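Local coordinates for 3-oxoacyl-[acyl-carrier-protein] synthase 2 (Rickettsia rickettsii, PDB 4JGA) that probably catalyses the condensation of malonyl-acyl carrier protein with a growing acyl chain, the condensing step of the elongation cycle of bacterial fatty acid synthesis, at residues A[129-137]-A[215-224]; A[72-80]-A[96-104]. All coordinates share one frame; numbering follows the deposited sequence. Where two conformers were deposited one is given.

Both contacts lie within the N-terminal half of the beta-ketoacyl synthase, and along the chain they follow one another: contact 2 (72-80 with 96-104) closes before contact 1 (129-137 with 215-224) opens. Their centres are 21 Å apart and their nearest atoms about 6 Å, so they do not touch. Contact 2 sets a loop against helix 93-109, which leans on strand 257-265 of the central mixed sheet. Contact 1 joins the segments that follow two neighbouring strands of the same sheet, 122-127 and 206-213. It also reaches the second subunit, whereas contact 2 meets no other chain; one thus belongs to the dimer region and the other to the packing of a single subunit.

Contact 1: A[129-137]-A[215-224]; sequences GIGGLKMIE and PVTPVGVAGF. With EDO (1,2-ethanediol), chain D.
The carboxylate of Glu137 and the ring of Phe224 are the flat groups that meet the opposite segment. Both oxygens of the carboxylate are engaged on their syn sides: Thr217 OG1 donates to Glu137 OE1 at 2.7 Å, and Val219 N donates to Glu137 OE2 at 3.0 Å. The second bond is bent, with an N-H...O angle of 136°, and its donor lies 23° out of the carboxylate plane. Two bonds to separate oxygens resist rotation of the group about CG-CD. Glu137 reaches them through an extended chain whose CG is anti to the backbone N. At the Phe224 ring, Ile130 CD1 comes to the edge, near the ring plane, 4.0 Å from Phe224 CE2.

Thr217 is the N-cap of helix 218-226. Its OG1 accepts from Gly220 N at 3.1 Å while donating to Glu137, so one hydroxyl closes the helix start and ties it to helix 133-146. In the thiolase-type fold indicated by the family, these helices follow the parallel neighbouring strands 122-127 and 206-213; the axes of the short segments 133-137 and 218-224 come within 10.1 Å, their N-to-C directions 110° apart. Leu133 fills the angle between them: its CD1 lies 3.9 Å from Val219 CG1, and its CD2 is 3.7 Å from Gly220 CA and close to Thr217 OG1. Beside it, Lys134 contributes CB, 3.8 Å from Thr217 CG2, while its NZ forms a salt bridge with Asp138. Upstream, Glu213 accepts from the backbone N atoms of Gly129, Ile130 and Gly131, tying this loop to the end of strand 206-213. The second subunit packs nearby, with its Ser140 on Glu137 and its Phe155 on Val219.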
loop_
_atom_site.group_PDB
_atom_site.type_symbol
_atom_site.label_atom_id
_atom_site.label_comp_id
_atom_site.label_asym_id
_atom_site.label_seq_id
_atom_site.Cartn_x
_atom_site.Cartn_y
_atom_site.Cartn_z
ATOM N N GLY A 129 -4.976 3.117 -5.726
ATOM C CA GLY A 129 -5.951 2.124 -5.266
ATOM C C GLY A 129 -5.812 0.816 -6.015
ATOM O O GLY A 129 -5.843 -0.278 -5.421
ATOM N N ILE A 130 -5.685 0.939 -7.336
ATOM C CA ILE A 130 -5.564 -0.210 -8.229
ATOM C C ILE A 130 -4.199 -0.257 -8.889
ATOM O O ILE A 130 -3.718 -1.320 -9.174
ATOM C CB ILE A 130 -6.638 -0.205 -9.322
ATOM C CG1 ILE A 130 -7.972 0.118 -8.692
ATOM C CG2 ILE A 130 -6.719 -1.579 -10.010
ATOM C CD1 ILE A 130 -9.138 0.048 -9.663
ATOM N N GLY A 131 -3.552 0.875 -9.102
ATOM C CA GLY A 131 -2.205 0.838 -9.656
ATOM C C GLY A 131 -2.179 0.574 -11.169
ATOM O O GLY A 131 -2.910 1.215 -11.938
ATOM N N GLY A 132 -1.341 -0.383 -11.587
ATOM C CA GLY A 132 -0.974 -0.533 -12.987
ATOM C C GLY A 132 -1.920 -1.410 -13.761
ATOM O O GLY A 132 -1.511 -2.424 -14.381
ATOM N N LEU A 133 -3.188 -1.047 -13.709
ATOM C CA LEU A 133 -4.266 -1.862 -14.259
ATOM C C LEU A 133 -4.145 -2.046 -15.760
ATOM O O LEU A 133 -4.213 -3.175 -16.254
ATOM C CB LEU A 133 -5.611 -1.253 -13.906
ATOM C CG LEU A 133 -6.806 -2.032 -14.433
ATOM C CD1 LEU A 133 -6.759 -3.464 -13.932
ATOM C CD2 LEU A 133 -8.104 -1.344 -14.072
ATOM N N LYS A 134 -3.936 -0.954 -16.493
ATOM C CA LYS A 134 -3.758 -1.020 -17.938
ATOM C C LYS A 134 -2.497 -1.857 -18.303
ATOM O O LYS A 134 -2.518 -2.646 -19.232
ATOM C CB LYS A 134 -3.680 0.391 -18.536
ATOM C CG LYS A 134 -3.302 0.398 -20.011
ATOM C CD LYS A 134 -3.631 1.736 -20.667
ATOM C CE LYS A 134 -3.086 1.858 -22.091
ATOM N NZ LYS A 134 -3.757 0.894 -23.009
ATOM N N MET A 135 -1.420 -1.675 -17.559
ATOM C CA MET A 135 -0.175 -2.377 -17.806
ATOM C C MET A 135 -0.373 -3.886 -17.668
ATOM O O MET A 135 0.007 -4.640 -18.568
ATOM C CB MET A 135 0.929 -1.876 -16.856
ATOM C CG MET A 135 2.320 -2.471 -17.095
ATOM S SD MET A 135 2.905 -2.354 -18.789
ATOM C CE MET A 135 2.848 -0.559 -19.050
ATOM N N ILE A 136 -1.060 -4.304 -16.606
ATOM C CA ILE A 136 -1.304 -5.723 -16.371
ATOM C C ILE A 136 -2.290 -6.266 -17.398
ATOM O O ILE A 136 -2.073 -7.322 -17.945
ATOM C CB ILE A 136 -1.782 -6.012 -14.932
ATOM C CG1 ILE A 136 -0.696 -5.605 -13.931
ATOM C CG2 ILE A 136 -2.114 -7.494 -14.735
ATOM C CD1 ILE A 136 -1.109 -5.685 -12.470
ATOM N N GLU A 137 -3.359 -5.525 -17.650
ATOM C CA GLU A 137 -4.389 -5.926 -18.609
ATOM C C GLU A 137 -3.786 -6.093 -19.988
ATOM O O GLU A 137 -3.905 -7.150 -20.589
ATOM C CB GLU A 137 -5.527 -4.884 -18.622
ATOM C CG GLU A 137 -6.573 -5.058 -19.716
ATOM C CD GLU A 137 -7.718 -4.079 -19.565
ATOM O OE1 GLU A 137 -7.490 -3.008 -18.982
ATOM O OE2 GLU A 137 -8.852 -4.419 -19.994
ATOM N N PRO A 215 -7.479 4.362 -13.888
ATOM C CA PRO A 215 -8.267 3.156 -13.825
ATOM C C PRO A 215 -9.248 2.995 -14.985
ATOM O O PRO A 215 -9.972 1.990 -15.036
ATOM C CB PRO A 215 -9.059 3.388 -12.565
ATOM C CG PRO A 215 -9.406 4.859 -12.657
ATOM C CD PRO A 215 -8.204 5.498 -13.305
ATOM N N VAL A 216 -9.294 3.969 -15.889
ATOM C CA VAL A 216 -10.270 3.950 -16.961
ATOM C C VAL A 216 -9.731 3.095 -18.120
ATOM O O VAL A 216 -9.147 3.608 -19.082
ATOM C CB VAL A 216 -10.648 5.373 -17.433
ATOM C CG1 VAL A 216 -11.789 5.323 -18.441
ATOM C CG2 VAL A 216 -11.034 6.233 -16.226
ATOM N N THR A 217 -9.940 1.786 -17.981
ATOM C CA THR A 217 -9.600 0.787 -18.982
ATOM C C THR A 217 -10.825 -0.101 -19.194
ATOM O O THR A 217 -11.796 -0.061 -18.396
ATOM C CB THR A 217 -8.406 -0.098 -18.511
ATOM O OG1 THR A 217 -8.883 -1.153 -17.653
ATOM C CG2 THR A 217 -7.390 0.742 -17.756
ATOM N N PRO A 218 -10.779 -0.952 -20.243
ATOM C CA PRO A 218 -11.949 -1.797 -20.501
ATOM C C PRO A 218 -12.319 -2.671 -19.287
ATOM O O PRO A 218 -13.492 -2.737 -18.872
ATOM C CB PRO A 218 -11.483 -2.664 -21.689
ATOM C CG PRO A 218 -10.479 -1.814 -22.417
ATOM C CD PRO A 218 -9.754 -1.091 -21.299
ATOM N N VAL A 219 -11.329 -3.304 -18.689
ATOM C CA VAL A 219 -11.612 -4.210 -17.560
ATOM C C VAL A 219 -11.942 -3.425 -16.283
ATOM O O VAL A 219 -12.765 -3.856 -15.475
ATOM C CB VAL A 219 -10.491 -5.238 -17.346
ATOM C CG1 VAL A 219 -9.350 -4.649 -16.549
ATOM C CG2 VAL A 219 -11.020 -6.475 -16.617
ATOM N N GLY A 220 -11.369 -2.235 -16.156
ATOM C CA GLY A 220 -11.686 -1.330 -15.047
ATOM C C GLY A 220 -13.132 -0.850 -15.052
ATOM O O GLY A 220 -13.840 -0.948 -14.040
ATOM N N VAL A 221 -13.570 -0.308 -16.180
ATOM C CA VAL A 221 -14.934 0.156 -16.294
ATOM C C VAL A 221 -15.885 -1.036 -16.159
ATOM O O VAL A 221 -16.883 -0.950 -15.471
ATOM C CB VAL A 221 -15.185 0.897 -17.640
ATOM C CG1 VAL A 221 -16.642 1.313 -17.762
ATOM C CG2 VAL A 221 -14.261 2.117 -17.751
ATOM N N ALA A 222 -15.583 -2.141 -16.859
ATOM C CA ALA A 222 -16.430 -3.337 -16.770
ATOM C C ALA A 222 -16.542 -3.793 -15.307
ATOM O O ALA A 222 -17.623 -4.137 -14.840
ATOM C CB ALA A 222 -15.872 -4.455 -17.624
ATOM N N GLY A 223 -15.431 -3.726 -14.582
ATOM C CA GLY A 223 -15.400 -4.073 -13.150
ATOM C C GLY A 223 -16.350 -3.282 -12.302
ATOM O O GLY A 223 -17.160 -3.840 -11.552
ATOM N N PHE A 224 -16.313 -1.970 -12.468
ATOM C CA PHE A 224 -17.174 -1.086 -11.682
ATOM C C PHE A 224 -18.616 -1.135 -12.127
ATOM O O PHE A 224 -19.525 -1.028 -11.290
ATOM C CB PHE A 224 -16.616 0.344 -11.646
ATOM C CG PHE A 224 -15.450 0.500 -10.705
ATOM C CD1 PHE A 224 -15.659 0.533 -9.341
ATOM C CD2 PHE A 224 -14.149 0.542 -11.174
ATOM C CE1 PHE A 224 -14.600 0.646 -8.471
ATOM C CE2 PHE A 224 -13.072 0.663 -10.307
ATOM C CZ PHE A 224 -13.299 0.714 -8.941
HETATM C C1 EDO D . -1.566 -4.039 -7.646
HETATM O O1 EDO D . -0.463 -4.543 -8.441
HETATM C C2 EDO D . -2.742 -3.952 -8.566
HETATM O O2 EDO D . -3.963 -3.769 -7.888
#

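Contact 2: A[72-80]-A[96-104]; sequences DGFKLENFT and HYGVAAATE
Phe74 and Tyr97 meet edge-to-face: the Tyr97 edge points at one face of the Phe74 ring, with planes at 78° and centroids 5.2 Å apart. The closest atoms, Phe74 CZ and Tyr97 CD1, are separated by 3.7 Å, toward the rim of the phenylalanine. In the plane of that same ring, Ala100 CB sits at the edge, 3.8 Å from Phe74 CE1.

This methyl also serves Phe79, but over its face. Ala100 CB stands 3.5 Å from the Phe79 ring centroid and 12° off the normal, a well-centred CH-pi contact; Leu76 O lies over the opposite face, 3.5 Å above the plane and offset toward the rim. A chi1 of 65° places Phe79 CG between its backbone N and carbonyl carbon, laying the ring along the helix, where Val99 CG1 meets its edge 3.8 Å from Phe79 CE2. Leu76 CD2 makes a CH-pi contact over one face of the His96 ring, displaced toward the rim, 4.0 Å from the centroid.

Lys171 NZ of helix 163-172 joins the two segments by hydrogen bonds to both Phe79 O and Thr103 OG1. The loop's aromatic side chains close over helix 93-109, whose Ala101 rests on strand 257-265, consistent with the helix-on-sheet layering of the thiolase-type fold.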
loop_
_atom_site.group_PDB
_atom_site.type_symbol
_atom_site.label_atom_id
_atom_site.label_comp_id
_atom_site.label_asym_id
_atom_site.label_seq_id
_atom_site.Cartn_x
_atom_site.Cartn_y
_atom_site.Cartn_z
ATOM N N ASP A 72 -2.560 20.892 -26.368
ATOM C CA ASP A 72 -2.585 21.275 -24.937
ATOM C C ASP A 72 -2.492 20.097 -23.982
ATOM O O ASP A 72 -2.517 20.300 -22.785
ATOM C CB ASP A 72 -3.840 22.092 -24.595
ATOM N N GLY A 73 -2.365 18.874 -24.500
ATOM C CA GLY A 73 -2.517 17.681 -23.686
ATOM C C GLY A 73 -1.369 17.319 -22.786
ATOM O O GLY A 73 -0.283 17.872 -22.854
ATOM N N PHE A 74 -1.637 16.341 -21.943
ATOM C CA PHE A 74 -0.655 15.824 -21.028
ATOM C C PHE A 74 0.528 15.211 -21.767
ATOM O O PHE A 74 0.327 14.399 -22.644
ATOM C CB PHE A 74 -1.315 14.772 -20.157
ATOM C CG PHE A 74 -0.390 14.157 -19.156
ATOM C CD1 PHE A 74 -0.079 14.831 -17.990
ATOM C CD2 PHE A 74 0.169 12.901 -19.382
ATOM C CE1 PHE A 74 0.757 14.269 -17.058
ATOM C CE2 PHE A 74 1.022 12.342 -18.464
ATOM C CZ PHE A 74 1.308 13.019 -17.295
ATOM N N LYS A 75 1.750 15.586 -21.400
ATOM C CA LYS A 75 2.952 15.055 -22.049
ATOM C C LYS A 75 4.060 14.909 -21.039
ATOM O O LYS A 75 4.287 15.818 -20.247
ATOM C CB LYS A 75 3.487 15.997 -23.131
ATOM C CG LYS A 75 2.542 16.408 -24.241
ATOM C CD LYS A 75 3.185 17.548 -25.033
ATOM C CE LYS A 75 2.670 17.692 -26.445
ATOM N NZ LYS A 75 1.319 18.328 -26.512
ATOM N N LEU A 76 4.802 13.803 -21.142
ATOM C CA LEU A 76 5.906 13.528 -20.250
ATOM C C LEU A 76 6.941 14.631 -20.298
ATOM O O LEU A 76 7.526 14.996 -19.281
ATOM C CB LEU A 76 6.550 12.181 -20.593
ATOM C CG LEU A 76 5.640 10.944 -20.500
ATOM C CD1 LEU A 76 6.468 9.665 -20.660
ATOM C CD2 LEU A 76 4.889 10.909 -19.187
ATOM N N GLU A 77 7.121 15.159 -21.497
ATOM C CA GLU A 77 8.098 16.182 -21.833
ATOM C C GLU A 77 7.896 17.452 -21.007
ATOM O O GLU A 77 8.846 18.155 -20.706
ATOM C CB GLU A 77 7.956 16.524 -23.353
ATOM C CG GLU A 77 8.425 15.474 -24.373
ATOM C CD GLU A 77 7.591 14.152 -24.491
ATOM O OE1 GLU A 77 6.448 14.019 -24.003
ATOM O OE2 GLU A 77 8.109 13.182 -25.119
ATOM N N ASN A 78 6.655 17.724 -20.631
ATOM C CA ASN A 78 6.341 18.895 -19.811
ATOM C C ASN A 78 6.976 18.905 -18.438
ATOM O O ASN A 78 7.053 19.951 -17.830
ATOM C CB ASN A 78 4.820 19.054 -19.650
ATOM C CG ASN A 78 4.145 19.422 -20.954
ATOM O OD1 ASN A 78 4.766 19.997 -21.838
ATOM N ND2 ASN A 78 2.850 19.106 -21.073
ATOM N N PHE A 79 7.387 17.740 -17.937
ATOM C CA PHE A 79 7.933 17.668 -16.583
ATOM C C PHE A 79 9.103 16.705 -16.426
ATOM O O PHE A 79 9.547 16.445 -15.293
ATOM C CB PHE A 79 6.812 17.296 -15.598
ATOM C CG PHE A 79 6.240 15.920 -15.829
ATOM C CD1 PHE A 79 5.215 15.725 -16.737
ATOM C CD2 PHE A 79 6.761 14.825 -15.183
ATOM C CE1 PHE A 79 4.703 14.462 -16.973
ATOM C CE2 PHE A 79 6.249 13.550 -15.417
ATOM C CZ PHE A 79 5.236 13.374 -16.319
ATOM N N THR A 80 9.604 16.187 -17.550
ATOM C CA THR A 80 10.636 15.162 -17.528
ATOM C C THR A 80 11.742 15.564 -18.504
ATOM O O THR A 80 11.485 15.852 -19.657
ATOM C CB THR A 80 10.083 13.788 -17.957
ATOM O OG1 THR A 80 8.954 13.432 -17.151
ATOM C CG2 THR A 80 11.172 12.696 -17.836
ATOM N N HIS A 96 2.951 7.947 -14.538
ATOM C CA HIS A 96 3.150 9.176 -15.276
ATOM C C HIS A 96 2.436 10.323 -14.538
ATOM O O HIS A 96 3.015 11.372 -14.334
ATOM C CB HIS A 96 2.579 9.130 -16.676
ATOM C CG HIS A 96 3.157 8.073 -17.568
ATOM N ND1 HIS A 96 2.633 7.818 -18.818
ATOM C CD2 HIS A 96 4.137 7.168 -17.379
ATOM C CE1 HIS A 96 3.307 6.830 -19.382
ATOM N NE2 HIS A 96 4.217 6.413 -18.526
ATOM N N TYR A 97 1.182 10.113 -14.175
ATOM C CA TYR A 97 0.413 11.144 -13.516
ATOM C C TYR A 97 1.018 11.487 -12.145
ATOM O O TYR A 97 1.127 12.655 -11.786
ATOM C CB TYR A 97 -1.041 10.723 -13.335
ATOM C CG TYR A 97 -1.801 10.412 -14.603
ATOM C CD1 TYR A 97 -1.440 10.965 -15.848
ATOM C CD2 TYR A 97 -2.902 9.563 -14.569
ATOM C CE1 TYR A 97 -2.171 10.683 -17.000
ATOM C CE2 TYR A 97 -3.636 9.289 -15.710
ATOM C CZ TYR A 97 -3.262 9.825 -16.921
ATOM O OH TYR A 97 -4.017 9.527 -18.021
ATOM N N GLY A 98 1.409 10.459 -11.406
ATOM C CA GLY A 98 2.006 10.596 -10.066
ATOM C C GLY A 98 3.313 11.381 -10.125
ATOM O O GLY A 98 3.530 12.284 -9.334
ATOM N N VAL A 99 4.174 11.041 -11.054
ATOM C CA VAL A 99 5.458 11.715 -11.181
ATOM C C VAL A 99 5.240 13.174 -11.584
ATOM O O VAL A 99 5.911 14.054 -11.073
ATOM C CB VAL A 99 6.380 10.992 -12.167
ATOM C CG1 VAL A 99 7.659 11.787 -12.408
ATOM C CG2 VAL A 99 6.765 9.615 -11.625
ATOM N N ALA A 100 4.277 13.413 -12.455
ATOM C CA ALA A 100 3.962 14.768 -12.856
ATOM C C ALA A 100 3.464 15.616 -11.656
ATOM O O ALA A 100 3.941 16.732 -11.435
ATOM C CB ALA A 100 2.945 14.757 -13.992
ATOM N N ALA A 101 2.518 15.085 -10.888
ATOM C CA ALA A 101 2.012 15.820 -9.735
ATOM C C ALA A 101 3.126 16.041 -8.669
ATOM O O ALA A 101 3.231 17.112 -8.070
ATOM C CB ALA A 101 0.807 15.123 -9.135
ATOM N N ALA A 102 3.954 15.044 -8.446
ATOM C CA ALA A 102 5.008 15.146 -7.457
ATOM C C ALA A 102 6.071 16.155 -7.902
ATOM O O ALA A 102 6.600 16.885 -7.091
ATOM C CB ALA A 102 5.645 13.805 -7.223
ATOM N N THR A 103 6.345 16.188 -9.198
ATOM C CA THR A 103 7.322 17.121 -9.743
ATOM C C THR A 103 6.831 18.565 -9.504
ATOM O O THR A 103 7.580 19.391 -8.973
ATOM C CB THR A 103 7.579 16.868 -11.233
ATOM O OG1 THR A 103 8.193 15.571 -11.391
ATOM C CG2 THR A 103 8.479 17.965 -11.809
ATOM N N GLU A 104 5.566 18.821 -9.813
ATOM C CA GLU A 104 4.980 20.105 -9.518
ATOM C C GLU A 104 5.054 20.449 -7.988
ATOM O O GLU A 104 5.462 21.562 -7.604
ATOM C CB GLU A 104 3.529 20.163 -10.017
ATOM C CG GLU A 104 2.917 21.552 -9.798
ATOM C CD GLU A 104 1.454 21.683 -10.171
ATOM O OE1 GLU A 104 0.777 20.679 -10.458
ATOM O OE2 GLU A 104 0.961 22.851 -10.125
#